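Side-chain contacts in metal-dependent hydrolase (Lactobacillus plantarum, PDB 2F6K), which probably decarboxylates 2-amino-3-carboxymuconate 6-semialdehyde as a manganese-binding, non-hydrolytic member of the amidohydrolase superfamily: residues 179-184 and 211-216; 183-188 and 223-228. All coordinates share one frame; numbering follows the deposited sequence.

Interaction 1. Residues 179-184 and 211-216; sequences DTTMTF and GIVDDR
The phenyl ring of Phe184 and the carboxylate of Asp214 meet across this contact with their planes inclined by 34°, while the two side chains themselves run at about a right angle. OD1 of Asp214 comes obliquely to CE2 of Phe184, at 4.1 Å. At that distance it is a loose touch of an oxygen on a ring C-H, not a stack or a bond. The ring reaches this position because CG lies opposite the backbone N (chi1 177°), which carries it outward from helix 171-189. Val232 and Met233 of helix 229-235 and Ile203 of strand 200-203 also touch the ring, apolar neighbours that suit a wide, flat hydrocarbon group. Asp214 likewise borders Val229, Met233 and Leu255.

One turn before Phe184, at the closest CA pair of the two segments, Thr181 and Val213 face each other tip to tip, methyl against methyl, CG2 of Thr181 lying 3.9 Å from CG2 of Val213. The rotation of Thr181 (chi1 -51°) separates its two roles: the methyl points across the gap, and OG1 turns back to bond the carbonyl of Phe177 in its own helix. A beta-branched threonine thus offers an apolar surface while its buried hydroxyl stays satisfied. The hydroxyl of Thr183 bonds back in the same way, OG1 donating to Asp179 O over 2.8 Å. That oxygen also takes the amide hydrogen of Thr183, the two donors arriving from opposite faces of the carbonyl plane.

No hydrogen bond joins the segments, and the pair buries just 101 Å². Two beta-branched residues, a ring and an aspartate meeting lightly between helices 171-189 and 210-225, which precede and follow strand 200-203 in sequence, fit the (beta/alpha)8 barrel of the amidohydrolases.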
loop_
_atom_site.group_PDB
_atom_site.type_symbol
_atom_site.label_atom_id
_atom_site.label_comp_id
_atom_site.label_asym_id
_atom_site.label_seq_id
_atom_site.Cartn_x
_atom_site.Cartn_y
_atom_site.Cartn_z
ATOM N N ASP A 179 9.380 -11.711 2.476
ATOM C CA ASP A 179 9.032 -11.430 3.860
ATOM C C ASP A 179 10.046 -11.933 4.873
ATOM O O ASP A 179 10.370 -11.226 5.830
ATOM C CB ASP A 179 7.652 -11.981 4.199
ATOM C CG ASP A 179 6.861 -11.027 5.072
ATOM O OD1 ASP A 179 6.584 -9.895 4.621
ATOM O OD2 ASP A 179 6.528 -11.395 6.213
ATOM N N THR A 180 10.552 -13.143 4.669
ATOM C CA THR A 180 11.540 -13.694 5.578
ATOM C C THR A 180 12.769 -12.806 5.540
ATOM O O THR A 180 13.360 -12.497 6.577
ATOM C CB THR A 180 11.938 -15.127 5.184
ATOM O OG1 THR A 180 10.840 -16.011 5.445
ATOM C CG2 THR A 180 13.156 -15.589 5.986
ATOM N N THR A 181 13.123 -12.371 4.336
ATOM C CA THR A 181 14.289 -11.534 4.149
ATOM C C THR A 181 14.125 -10.182 4.831
ATOM O O THR A 181 15.039 -9.699 5.511
ATOM C CB THR A 181 14.576 -11.306 2.657
ATOM O OG1 THR A 181 14.595 -12.565 1.967
ATOM C CG2 THR A 181 15.939 -10.635 2.488
HETATM N N MSE A 182 12.963 -9.567 4.650
HETATM C CA MSE A 182 12.725 -8.270 5.265
HETATM C C MSE A 182 12.734 -8.409 6.785
HETATM O O MSE A 182 13.284 -7.558 7.485
HETATM C CB MSE A 182 11.393 -7.681 4.791
HETATM C CG MSE A 182 11.338 -7.378 3.295
HETATM SE SE MSE A 182 9.773 -6.311 2.780
HETATM C CE MSE A 182 8.438 -7.708 2.709
ATOM N N THR A 183 12.152 -9.498 7.285
ATOM C CA THR A 183 12.094 -9.728 8.718
ATOM C C THR A 183 13.469 -9.924 9.360
ATOM O O THR A 183 13.725 -9.394 10.440
ATOM C CB THR A 183 11.201 -10.934 9.054
ATOM O OG1 THR A 183 9.879 -10.698 8.556
ATOM C CG2 THR A 183 11.127 -11.141 10.569
ATOM N N PHE A 184 14.346 -10.682 8.706
ATOM C CA PHE A 184 15.690 -10.912 9.235
ATOM C C PHE A 184 16.435 -9.586 9.405
ATOM O O PHE A 184 17.075 -9.340 10.425
ATOM C CB PHE A 184 16.494 -11.801 8.286
ATOM C CG PHE A 184 17.914 -12.027 8.724
ATOM C CD1 PHE A 184 18.203 -12.879 9.784
ATOM C CD2 PHE A 184 18.965 -11.416 8.059
ATOM C CE1 PHE A 184 19.515 -13.124 10.170
ATOM C CE2 PHE A 184 20.292 -11.655 8.440
ATOM C CZ PHE A 184 20.561 -12.512 9.495
ATOM N N GLY A 211 21.259 -15.492 1.501
ATOM C CA GLY A 211 22.450 -15.922 0.794
ATOM C C GLY A 211 22.983 -14.887 -0.182
ATOM O O GLY A 211 24.180 -14.850 -0.459
ATOM N N ILE A 212 22.105 -14.036 -0.703
ATOM C CA ILE A 212 22.535 -13.005 -1.643
ATOM C C ILE A 212 22.592 -11.566 -1.099
ATOM O O ILE A 212 23.485 -10.803 -1.470
ATOM C CB ILE A 212 21.647 -13.014 -2.902
ATOM C CG1 ILE A 212 21.905 -14.300 -3.694
ATOM C CG2 ILE A 212 21.911 -11.763 -3.751
ATOM C CD1 ILE A 212 21.094 -14.406 -4.987
ATOM N N VAL A 213 21.659 -11.181 -0.232
ATOM C CA VAL A 213 21.675 -9.808 0.283
ATOM C C VAL A 213 22.720 -9.511 1.349
ATOM O O VAL A 213 23.201 -8.379 1.450
ATOM C CB VAL A 213 20.300 -9.378 0.854
ATOM C CG1 VAL A 213 19.351 -9.099 -0.270
ATOM C CG2 VAL A 213 19.742 -10.457 1.770
ATOM N N ASP A 214 23.070 -10.517 2.142
ATOM C CA ASP A 214 24.053 -10.318 3.204
ATOM C C ASP A 214 25.262 -9.506 2.751
ATOM O O ASP A 214 25.609 -8.503 3.374
ATOM C CB ASP A 214 24.508 -11.667 3.786
ATOM C CG ASP A 214 23.471 -12.282 4.717
ATOM O OD1 ASP A 214 22.412 -11.648 4.921
ATOM O OD2 ASP A 214 23.711 -13.393 5.243
ATOM N N ASP A 215 25.878 -9.912 1.651
ATOM C CA ASP A 215 27.057 -9.221 1.152
ATOM C C ASP A 215 26.776 -7.804 0.719
ATOM O O ASP A 215 27.671 -6.961 0.709
ATOM C CB ASP A 215 27.654 -10.011 -0.006
ATOM C CG ASP A 215 28.145 -11.370 0.431
ATOM O OD1 ASP A 215 27.963 -12.342 -0.327
ATOM O OD2 ASP A 215 28.717 -11.466 1.543
ATOM N N ARG A 216 25.526 -7.537 0.381
ATOM C CA ARG A 216 25.136 -6.214 -0.074
ATOM C C ARG A 216 24.885 -5.255 1.084
ATOM O O ARG A 216 25.195 -4.067 0.995
ATOM C CB ARG A 216 23.875 -6.329 -0.936
ATOM C CG ARG A 216 23.538 -5.100 -1.762
ATOM C CD ARG A 216 22.226 -5.334 -2.513
ATOM N NE ARG A 216 21.810 -4.180 -3.301
ATOM C CZ ARG A 216 22.438 -3.755 -4.391
ATOM N NH1 ARG A 216 23.513 -4.395 -4.829
ATOM N NH2 ARG A 216 21.996 -2.686 -5.039
#

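Interaction 2. Residues 183-188 and 223-228; sequences TFINML and KVYQVD
Leu188 and Tyr225 both turn CG opposite their carbonyl carbons (chi1 -69° and -61°), while Val227 sets CG1 opposite its backbone N (chi1 179°), and these rotations bring the three side chains together. The site is on the outside of a TIM barrel, where the last turns of helix 171-189 meet the end of helix 210-225 and the turn that follows it.

Leu188 is the centre of the contact, touching both partners with different parts of its chain. Its CB lies 4.0 Å from CD2 of Tyr225, approaching the ring obliquely, whereas the branch CD2 lies 4.0 Å from CG1 of Val227. A flexible, branched leucine is well suited to cover two neighbours at once. Ile185, a turn back, adds its CG2 at 4.4 Å from CE2 of Tyr225, so the ring rests along two residues of one helix side. The tyrosine also packs edge-to-face with Tyr220 and touches Leu169 of the second subunit.

The chain leaves the helix at Gln226, whose positive phi turns it out of the helical path and brings Val227 toward Leu188 as Gln226 itself faces solvent. Asp228 then acts as N-cap of helix 229-235, its OD1 accepting from Asp231 N; a short aspartate fits that position. Val227 thereby sits in the short link between helices 210-225 and 229-235, its side chain buried also against Val232 and His191. Its second methyl, CG2, lies 4.0 Å from the backbone oxygen O of Leu188.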
loop_
_atom_site.group_PDB
_atom_site.type_symbol
_atom_site.label_atom_id
_atom_site.label_comp_id
_atom_site.label_asym_id
_atom_site.label_seq_id
_atom_site.Cartn_x
_atom_site.Cartn_y
_atom_site.Cartn_z
ATOM N N THR A 183 12.152 -9.498 7.285
ATOM C CA THR A 183 12.094 -9.728 8.718
ATOM C C THR A 183 13.469 -9.924 9.360
ATOM O O THR A 183 13.725 -9.394 10.440
ATOM C CB THR A 183 11.201 -10.934 9.054
ATOM O OG1 THR A 183 9.879 -10.698 8.556
ATOM C CG2 THR A 183 11.127 -11.141 10.569
ATOM N N PHE A 184 14.346 -10.682 8.706
ATOM C CA PHE A 184 15.690 -10.912 9.235
ATOM C C PHE A 184 16.435 -9.586 9.405
ATOM O O PHE A 184 17.075 -9.340 10.425
ATOM C CB PHE A 184 16.494 -11.801 8.286
ATOM C CG PHE A 184 17.914 -12.027 8.724
ATOM C CD1 PHE A 184 18.203 -12.879 9.784
ATOM C CD2 PHE A 184 18.965 -11.416 8.059
ATOM C CE1 PHE A 184 19.515 -13.124 10.170
ATOM C CE2 PHE A 184 20.292 -11.655 8.440
ATOM C CZ PHE A 184 20.561 -12.512 9.495
ATOM N N ILE A 185 16.358 -8.739 8.391
ATOM C CA ILE A 185 17.035 -7.468 8.443
ATOM C C ILE A 185 16.404 -6.590 9.523
ATOM O O ILE A 185 17.095 -5.840 10.211
ATOM C CB ILE A 185 16.966 -6.783 7.063
ATOM C CG1 ILE A 185 17.610 -7.706 6.022
ATOM C CG2 ILE A 185 17.659 -5.429 7.108
ATOM C CD1 ILE A 185 17.659 -7.152 4.611
ATOM N N ASN A 186 15.090 -6.702 9.681
ATOM C CA ASN A 186 14.392 -5.912 10.680
ATOM C C ASN A 186 14.981 -6.283 12.037
ATOM O O ASN A 186 15.205 -5.430 12.899
ATOM C CB ASN A 186 12.899 -6.240 10.644
ATOM C CG ASN A 186 12.066 -5.243 11.423
ATOM O OD1 ASN A 186 11.395 -5.598 12.388
ATOM N ND2 ASN A 186 12.104 -3.986 11.003
HETATM N N MSE A 187 15.243 -7.573 12.210
HETATM C CA MSE A 187 15.802 -8.075 13.447
HETATM C C MSE A 187 17.232 -7.556 13.635
HETATM O O MSE A 187 17.690 -7.345 14.755
HETATM C CB MSE A 187 15.745 -9.599 13.430
HETATM C CG MSE A 187 14.316 -10.117 13.416
HETATM SE SE MSE A 187 14.179 -12.025 13.194
HETATM C CE MSE A 187 14.399 -12.625 15.025
ATOM N N LEU A 188 17.937 -7.338 12.533
ATOM C CA LEU A 188 19.285 -6.805 12.629
ATOM C C LEU A 188 19.162 -5.379 13.153
ATOM O O LEU A 188 19.804 -4.999 14.124
ATOM C CB LEU A 188 19.958 -6.783 11.256
ATOM C CG LEU A 188 20.298 -8.135 10.635
ATOM C CD1 LEU A 188 20.980 -7.916 9.278
ATOM C CD2 LEU A 188 21.201 -8.918 11.584
ATOM N N LYS A 223 28.043 -0.421 9.879
ATOM C CA LYS A 223 28.102 1.001 10.180
ATOM C C LYS A 223 26.876 1.564 10.912
ATOM O O LYS A 223 27.013 2.238 11.927
ATOM C CB LYS A 223 28.341 1.769 8.873
ATOM C CG LYS A 223 27.946 3.236 8.878
ATOM C CD LYS A 223 29.080 4.157 9.280
ATOM C CE LYS A 223 28.731 5.597 8.909
ATOM N NZ LYS A 223 29.849 6.555 9.145
ATOM N N VAL A 224 25.683 1.278 10.411
ATOM C CA VAL A 224 24.470 1.818 11.012
ATOM C C VAL A 224 23.820 0.978 12.109
ATOM O O VAL A 224 23.246 1.529 13.038
ATOM C CB VAL A 224 23.417 2.109 9.923
ATOM C CG1 VAL A 224 22.191 2.755 10.537
ATOM C CG2 VAL A 224 24.024 3.011 8.853
ATOM N N TYR A 225 23.894 -0.345 12.009
ATOM C CA TYR A 225 23.291 -1.196 13.030
ATOM C C TYR A 225 24.316 -1.697 14.038
ATOM O O TYR A 225 23.959 -2.293 15.051
ATOM C CB TYR A 225 22.601 -2.404 12.392
ATOM C CG TYR A 225 21.470 -2.068 11.454
ATOM C CD1 TYR A 225 20.788 -0.851 11.546
ATOM C CD2 TYR A 225 21.040 -2.994 10.504
ATOM C CE1 TYR A 225 19.709 -0.573 10.722
ATOM C CE2 TYR A 225 19.964 -2.728 9.677
ATOM C CZ TYR A 225 19.303 -1.519 9.791
ATOM O OH TYR A 225 18.226 -1.265 8.980
ATOM N N GLN A 226 25.590 -1.455 13.757
ATOM C CA GLN A 226 26.658 -1.908 14.637
ATOM C C GLN A 226 26.578 -3.426 14.793
ATOM O O GLN A 226 26.848 -3.973 15.867
ATOM C CB GLN A 226 26.541 -1.229 16.000
ATOM C CG GLN A 226 26.734 0.287 15.954
ATOM C CD GLN A 226 28.108 0.724 15.415
ATOM O OE1 GLN A 226 28.950 -0.098 15.047
ATOM N NE2 GLN A 226 28.329 2.032 15.370
ATOM N N VAL A 227 26.201 -4.095 13.706
ATOM C CA VAL A 227 26.068 -5.551 13.690
ATOM C C VAL A 227 26.880 -6.192 12.554
ATOM O O VAL A 227 26.973 -5.648 11.451
ATOM C CB VAL A 227 24.575 -5.959 13.544
ATOM C CG1 VAL A 227 24.429 -7.466 13.493
ATOM C CG2 VAL A 227 23.783 -5.423 14.716
ATOM N N ASP A 228 27.485 -7.342 12.836
ATOM C CA ASP A 228 28.261 -8.055 11.824
ATOM C C ASP A 228 27.332 -9.155 11.313
ATOM O O ASP A 228 27.141 -10.172 11.976
ATOM C CB ASP A 228 29.520 -8.663 12.447
ATOM C CG ASP A 228 30.435 -9.298 11.415
ATOM O OD1 ASP A 228 29.933 -10.059 10.554
ATOM O OD2 ASP A 228 31.660 -9.041 11.473
#

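Both interactions join helix 171-189 to helix 210-225 or the turn leaving it, and their centres are about 10 Å apart. The chain runs through helix 171-189, strand 200-203 and helix 210-225, so, apart from the short helix 192-195, the two are the helices before and after that strand. Interaction 1 pairs the middle of helix 171-189 with the start of helix 210-225; interaction 2 comes later on the first helix, at the end of the second, and further from the chain's centre. Residues 183 and 184 belong to both. Running on from the strands' carboxyl ends, where the manganese is bound, the helices carry the packing away from the metal. Both contacts also border the second subunit, so this seam adjoins the assembly interface.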